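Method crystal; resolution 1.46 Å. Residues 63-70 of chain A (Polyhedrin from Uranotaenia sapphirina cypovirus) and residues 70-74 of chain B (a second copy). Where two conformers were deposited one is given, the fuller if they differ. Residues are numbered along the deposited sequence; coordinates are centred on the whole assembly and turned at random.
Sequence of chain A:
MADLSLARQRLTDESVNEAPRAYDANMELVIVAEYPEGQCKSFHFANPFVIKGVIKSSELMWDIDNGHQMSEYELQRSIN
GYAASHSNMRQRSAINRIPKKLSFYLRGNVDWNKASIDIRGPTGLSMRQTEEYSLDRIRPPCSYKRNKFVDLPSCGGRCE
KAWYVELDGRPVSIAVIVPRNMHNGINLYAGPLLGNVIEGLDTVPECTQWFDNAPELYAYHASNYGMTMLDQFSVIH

Chain A (63-70) DIDNGHQM
Chain B 70-74: MSEYE

The contact sets a β-hairpin of chain A against the first turn of a helix in chain B, burying 258 Å² in all. In the hairpin, strand 64-65 returns as strand 68-69 through a type I' turn from A:Asp65 to A:His68. A:Asn66 (phi/psi 48/47) and A:Gly67 (85/-2) hold the turn's corners; at the latter's angles a CB would jam against the carbonyl O of A:Asn66, so the backbone itself calls for glycine. A:Asp65 and A:His68 bond in both directions, A:Asp65 N to A:His68 O at 2.8 Å and A:His68 N to A:Asp65 O at 3.1 Å; further down, A:Met70 N donates to A:Asp63 O at 2.7 Å.

On the other side, B:Ser71 (phi/psi -83/160, chi1 p) caps a helix beginning at B:Glu72. Its OG accepts from B:Glu74 N at 3.2 Å, while B:Ser71 N donates to B:Glu74 OE2 at 3.0 Å, a nearly straight bond. B:Glu74 reaches back with chi1 m and chi2 t.

Register is fixed by A:Gln69 and B:Tyr73, whose CA atoms lie 6.4 Å apart and whose CA-to-CB bonds both point toward the opposing stretch. A:Gln69 is extended, chi1 and chi2 both t with chi3 near 1°, which carries its amide to the start of the helix. There OE1 accepts from B:Tyr73 N at 3.1 Å and 157°, using an NH that the first turn of a helix leaves without an acceptor in the preceding turn. The same OE1 lies 3.3 Å from B:Ser71 CB. Its amide partner is also employed: A:Gln69 NE2 donates to A:Asp63 OD2 at 3.1 Å, a bond within the hairpin that steadies the amide, and to a water at 2.8 Å. That water donates in turn to B:Glu72 OE1 at 2.6 Å, the glutamate being extended with chi1 and chi2 t. A second water accepts from A:Gln69 N at 3.0 Å and hydrogen-bonds B:Ser71 OG at 2.9 Å, so the glutamine's backbone and side chain are each linked to chain B.

B:Tyr73, the most covered residue, adds the apolar half. With chi1 t and chi2 73°, it lays one ring face beneath A:Ile64 (chi1 and chi2 both m). A:Ile64 CD1 sits 3.7 Å from the ring centroid, 19° off the normal, a CH-pi contact, and 3.5 Å from B:Tyr73 CD1. Toward the turn, A:Gly67 O approaches B:Tyr73 CE2 at 3.8 Å. The rule is compact: an amide for the free helix NH, a methyl for the ring.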

# COMPACT_ATOMS: atom_id res chain seq x y z
N ASP A 63 4.23 -19.92 -3.30
CA ASP A 63 2.89 -19.85 -3.89
C ASP A 63 2.77 -20.36 -5.33
O ASP A 63 1.82 -20.03 -6.05
CB ASP A 63 2.36 -18.42 -3.76
CG ASP A 63 3.31 -17.37 -4.29
OD1 ASP A 63 4.50 -17.65 -4.49
OD2 ASP A 63 2.84 -16.24 -4.49
N ILE A 64 3.71 -21.22 -5.72
CA ILE A 64 3.71 -21.79 -7.07
C ILE A 64 3.32 -23.25 -6.99
O ILE A 64 3.89 -24.02 -6.20
CB ILE A 64 5.10 -21.63 -7.71
CG1 ILE A 64 5.59 -20.18 -7.56
CG2 ILE A 64 5.08 -22.04 -9.19
CD1 ILE A 64 4.60 -19.11 -8.05
N ASP A 65 2.36 -23.63 -7.83
CA ASP A 65 1.84 -25.00 -7.87
C ASP A 65 1.76 -25.42 -9.32
O ASP A 65 0.94 -24.90 -10.08
CB ASP A 65 0.46 -25.06 -7.19
CG ASP A 65 -0.08 -26.48 -7.09
OD1 ASP A 65 0.72 -27.44 -7.02
OD2 ASP A 65 -1.32 -26.62 -7.06
N ASN A 66 2.62 -26.37 -9.68
CA ASN A 66 2.71 -26.87 -11.05
C ASN A 66 2.76 -25.73 -12.07
O ASN A 66 2.03 -25.74 -13.07
CB ASN A 66 1.54 -27.83 -11.33
CG ASN A 66 1.60 -29.10 -10.48
OD1 ASN A 66 2.65 -29.74 -10.39
ND2 ASN A 66 0.48 -29.46 -9.86
N GLY A 67 3.61 -24.75 -11.81
CA GLY A 67 3.86 -23.68 -12.76
C GLY A 67 2.90 -22.50 -12.73
O GLY A 67 3.09 -21.55 -13.50
N HIS A 68 1.89 -22.55 -11.87
CA HIS A 68 0.93 -21.46 -11.77
C HIS A 68 0.94 -20.87 -10.36
O HIS A 68 1.24 -21.56 -9.39
CB HIS A 68 -0.49 -21.91 -12.17
CG HIS A 68 -1.24 -22.63 -11.09
ND1 HIS A 68 -1.47 -23.99 -11.13
CD2 HIS A 68 -1.84 -22.18 -9.97
CE1 HIS A 68 -2.17 -24.35 -10.06
NE2 HIS A 68 -2.41 -23.27 -9.34
N GLN A 69 0.64 -19.58 -10.27
CA GLN A 69 0.62 -18.91 -8.98
C GLN A 69 -0.71 -19.11 -8.29
O GLN A 69 -1.77 -18.90 -8.89
CB GLN A 69 0.90 -17.42 -9.14
CG GLN A 69 1.10 -16.73 -7.81
CD GLN A 69 1.48 -15.28 -7.96
OE1 GLN A 69 1.57 -14.75 -9.07
NE2 GLN A 69 1.71 -14.61 -6.83
N MET A 70 -0.65 -19.51 -7.02
CA MET A 70 -1.83 -19.74 -6.21
C MET A 70 -2.45 -18.42 -5.77
O MET A 70 -1.77 -17.40 -5.66
CB MET A 70 -1.46 -20.58 -4.99
CG MET A 70 -0.86 -21.91 -5.36
SD MET A 70 -0.09 -22.71 -3.96
CE MET A 70 -1.49 -23.16 -2.96
N MET B 70 -3.17 -12.46 -16.28
CA MET B 70 -1.93 -13.15 -15.97
C MET B 70 -1.49 -12.84 -14.54
O MET B 70 -1.81 -11.79 -13.99
CB MET B 70 -0.85 -12.73 -16.97
CG MET B 70 -1.22 -13.04 -18.38
SD MET B 70 -0.14 -12.21 -19.55
CE MET B 70 1.39 -13.10 -19.34
N SER B 71 -0.74 -13.76 -13.95
CA SER B 71 -0.27 -13.58 -12.58
C SER B 71 1.01 -12.73 -12.50
O SER B 71 1.74 -12.59 -13.49
CB SER B 71 0.01 -14.95 -11.97
OG SER B 71 1.15 -15.51 -12.58
N GLU B 72 1.28 -12.17 -11.32
CA GLU B 72 2.52 -11.43 -11.10
C GLU B 72 3.74 -12.32 -11.36
O GLU B 72 4.74 -11.86 -11.88
CB GLU B 72 2.59 -10.83 -9.70
CG GLU B 72 3.85 -9.99 -9.47
CD GLU B 72 3.91 -9.30 -8.13
OE1 GLU B 72 3.13 -9.66 -7.21
OE2 GLU B 72 4.75 -8.40 -7.99
N TYR B 73 3.63 -13.59 -11.00
CA TYR B 73 4.72 -14.54 -11.21
C TYR B 73 5.12 -14.63 -12.69
O TYR B 73 6.30 -14.52 -13.05
CB TYR B 73 4.28 -15.93 -10.71
CG TYR B 73 5.21 -17.06 -11.01
CD1 TYR B 73 6.41 -17.20 -10.33
CD2 TYR B 73 4.89 -18.02 -11.95
CE1 TYR B 73 7.26 -18.25 -10.58
CE2 TYR B 73 5.72 -19.07 -12.22
CZ TYR B 73 6.91 -19.18 -11.53
OH TYR B 73 7.76 -20.22 -11.79
N GLU B 74 4.13 -14.82 -13.55
CA GLU B 74 4.38 -14.92 -14.99
C GLU B 74 4.92 -13.62 -15.57
O GLU B 74 5.83 -13.63 -16.41
CB GLU B 74 3.09 -15.21 -15.73
CG GLU B 74 2.41 -16.49 -15.43
CD GLU B 74 1.07 -16.50 -16.14
OE1 GLU B 74 1.06 -16.76 -17.35
OE2 GLU B 74 0.04 -16.19 -15.50
O HOH W 1 0.52 -18.29 -12.95
O HOH W 2 2.14 -11.89 -6.24